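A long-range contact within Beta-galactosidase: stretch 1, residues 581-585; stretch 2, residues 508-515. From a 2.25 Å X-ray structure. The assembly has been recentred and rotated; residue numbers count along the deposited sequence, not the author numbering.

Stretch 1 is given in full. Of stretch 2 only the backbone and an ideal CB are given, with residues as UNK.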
# COMPACT_ATOMS: atom_id res chain seq x y z
N GLN A 581 21.73 -15.91 -39.21
CA GLN A 581 21.09 -16.87 -38.31
C GLN A 581 20.20 -16.09 -37.37
O GLN A 581 20.56 -14.98 -36.97
CB GLN A 581 22.12 -17.53 -37.38
CG GLN A 581 23.21 -18.31 -38.03
CD GLN A 581 24.25 -17.46 -38.70
OE1 GLN A 581 24.55 -17.68 -39.87
NE2 GLN A 581 24.82 -16.51 -37.98
N SER A 582 19.10 -16.69 -36.95
CA SER A 582 18.26 -16.08 -35.92
C SER A 582 17.91 -17.10 -34.84
O SER A 582 17.63 -18.27 -35.13
CB SER A 582 17.00 -15.45 -36.51
OG SER A 582 16.13 -16.45 -37.01
N TYR A 583 17.94 -16.65 -33.59
CA TYR A 583 17.71 -17.50 -32.44
C TYR A 583 16.50 -17.02 -31.66
O TYR A 583 16.43 -15.86 -31.26
CB TYR A 583 18.94 -17.50 -31.53
CG TYR A 583 20.17 -18.16 -32.13
CD1 TYR A 583 20.44 -19.51 -31.91
CD2 TYR A 583 21.06 -17.43 -32.91
CE1 TYR A 583 21.56 -20.11 -32.44
CE2 TYR A 583 22.18 -18.04 -33.46
CZ TYR A 583 22.42 -19.38 -33.22
OH TYR A 583 23.53 -19.99 -33.75
N TYR A 584 15.55 -17.91 -31.43
CA TYR A 584 14.37 -17.58 -30.65
C TYR A 584 14.45 -18.27 -29.30
O TYR A 584 14.60 -19.49 -29.23
CB TYR A 584 13.12 -18.03 -31.38
CG TYR A 584 11.83 -17.46 -30.85
CD1 TYR A 584 11.31 -16.28 -31.38
CD2 TYR A 584 11.12 -18.10 -29.85
CE1 TYR A 584 10.12 -15.76 -30.91
CE2 TYR A 584 9.92 -17.57 -29.36
CZ TYR A 584 9.43 -16.40 -29.90
OH TYR A 584 8.25 -15.86 -29.46
N VAL A 585 14.35 -17.49 -28.22
CA VAL A 585 14.43 -18.04 -26.87
C VAL A 585 13.05 -17.97 -26.25
O VAL A 585 12.61 -16.88 -25.84
CB VAL A 585 15.43 -17.24 -25.99
CG1 VAL A 585 15.59 -17.91 -24.64
CG2 VAL A 585 16.78 -17.12 -26.69
N UNK A 508 8.81 -14.93 -40.37
CA UNK A 508 9.67 -15.49 -41.41
C UNK A 508 11.12 -15.56 -40.98
O UNK A 508 11.78 -16.58 -41.19
CB UNK A 508 9.56 -14.66 -42.69
N UNK A 509 11.62 -14.48 -40.41
CA UNK A 509 13.03 -14.43 -40.08
C UNK A 509 13.35 -15.36 -38.91
O UNK A 509 14.43 -15.94 -38.85
CB UNK A 509 13.45 -12.99 -39.75
N UNK A 510 12.39 -15.53 -38.00
CA UNK A 510 12.60 -16.39 -36.84
C UNK A 510 12.35 -17.87 -37.16
O UNK A 510 12.91 -18.74 -36.51
CB UNK A 510 11.69 -15.95 -35.69
N UNK A 511 11.51 -18.13 -38.15
CA UNK A 511 11.26 -19.49 -38.63
C UNK A 511 10.46 -20.34 -37.66
O UNK A 511 10.54 -21.58 -37.69
CB UNK A 511 12.59 -20.19 -38.92
N UNK A 512 9.71 -19.69 -36.79
CA UNK A 512 8.85 -20.41 -35.85
C UNK A 512 7.52 -19.71 -35.73
O UNK A 512 7.42 -18.51 -35.98
CB UNK A 512 9.51 -20.53 -34.48
N UNK A 513 6.51 -20.48 -35.35
CA UNK A 513 5.19 -19.95 -35.06
C UNK A 513 4.94 -20.16 -33.59
O UNK A 513 4.94 -21.29 -33.13
CB UNK A 513 4.11 -20.61 -35.91
N UNK A 514 4.75 -19.07 -32.86
CA UNK A 514 4.37 -19.15 -31.45
C UNK A 514 2.83 -19.22 -31.31
O UNK A 514 2.13 -18.22 -31.54
CB UNK A 514 4.92 -17.95 -30.68
N UNK A 515 2.33 -20.38 -30.92
CA UNK A 515 0.89 -20.61 -30.80
C UNK A 515 0.23 -19.93 -29.60
O UNK A 515 -0.77 -19.23 -29.76
CB UNK A 515 0.63 -22.12 -30.72

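Strand 581-585 alternates its side chains, so that Ser-582 and Tyr-584 point toward the second stretch while Gln-581, Tyr-583 and Val-585 point away; its side chains offer the hydroxyl of Ser-582 and the ring and hydroxyl of Tyr-584, and its backbone offers carbonyls.

Position 508 lies in the last part of a helix, and its ideal CB has nothing of the first stretch within 5.5 Å. Many helix-compatible residues would serve; the residue is Asn-508, which makes no contact here.

At position 509 the CA-to-CB bond runs sideways, and the ideal CB stays 5.2 Å from Ser-582 OG. The backbone matters more, because its carbonyl faces that hydroxyl whatever the side chain. A medium-sized apolar group would fit beside the serine, and Val-509 is found. Ser-582 OG donates a short hydrogen bond to Val-509 O, 2.6 Å away, tying the strand to the end of the helix.

Position 510 is the closest in register, its CA 5.7 Å from the CA of Ser-582. The ideal CB points sideways, 4.3 Å from Tyr-584 CD1 and 4.7 Å from Ser-582 OG, so a flexible apolar chain such as methionine could reach across to the strand. Met-510 does this with all three chi angles in m: its SD comes to 3.8 Å from Ser-582 CB, and its CE reaches 3.3 Å from Tyr-583 O and 3.8 Å from Tyr-584 CB, lying at the edge of the tyrosine ring. A water donates to both Met-510 O (2.9 Å) and Ser-582 O (3.1 Å), bridging the two backbones.

Position 511 leaves the helix with phi 71° and psi 23°. Positive phi favours glycine, although asparagine can also adopt it, and Gly-511 makes the turn.

Position 512 begins a strand, with its CB directed toward the first stretch and 5.3 Å from Tyr-584 CG. That gap before an aromatic ring suits a branched or longer aliphatic residue. Ile-512 spans it: CD1 sits 3.8 Å from the centroid of the Tyr-584 ring and only 5° off the ring normal, a CH-pi contact almost directly over the face.

At position 513 the ideal CB is out of reach, leaving the choice open to strand-compatible side chains; Trp-513 does not touch the first stretch.

Position 514 points toward it again, its ideal CB already 4.1 Å from Tyr-584 OH. A small residue suffices for contact, and Ala-514 packs its CB at 4.1 Å from that OH.

Position 515 is again out of reach and unconstrained by this contact. Glu-515 extends its chain, and its carboxylate is hydrogen-bonded elsewhere in the structure.

Stretch 2 (508-515) NVMGIWAE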
# COMPACT_ATOMS: atom_id res chain seq x y z
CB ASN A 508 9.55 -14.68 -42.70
CG ASN A 508 8.22 -14.85 -43.37
OD1 ASN A 508 7.62 -15.94 -43.34
ND2 ASN A 508 7.72 -13.78 -43.98
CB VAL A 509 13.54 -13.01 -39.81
CG1 VAL A 509 12.95 -12.45 -38.52
CG2 VAL A 509 15.05 -13.01 -39.77
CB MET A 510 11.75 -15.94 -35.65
CG MET A 510 12.05 -14.52 -35.16
SD MET A 510 13.81 -14.13 -34.98
CE MET A 510 14.31 -15.39 -33.81
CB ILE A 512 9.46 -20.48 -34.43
CG1 ILE A 512 9.61 -19.08 -33.82
CG2 ILE A 512 10.80 -21.21 -34.44
CD1 ILE A 512 8.47 -18.67 -32.91
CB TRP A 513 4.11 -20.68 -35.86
CG TRP A 513 2.73 -20.42 -35.33
CD1 TRP A 513 2.24 -19.22 -34.91
CD2 TRP A 513 1.68 -21.38 -35.15
NE1 TRP A 513 0.94 -19.37 -34.49
CE2 TRP A 513 0.57 -20.69 -34.62
CE3 TRP A 513 1.57 -22.75 -35.39
CZ2 TRP A 513 -0.63 -21.32 -34.32
CZ3 TRP A 513 0.38 -23.37 -35.09
CH2 TRP A 513 -0.71 -22.65 -34.56
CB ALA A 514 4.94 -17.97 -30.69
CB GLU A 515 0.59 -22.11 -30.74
CG GLU A 515 -0.85 -22.44 -30.43
CD GLU A 515 -1.11 -23.94 -30.46
OE1 GLU A 515 -0.36 -24.65 -31.15
OE2 GLU A 515 -2.05 -24.40 -29.78
O HOH W 1 14.81 -19.43 -34.50
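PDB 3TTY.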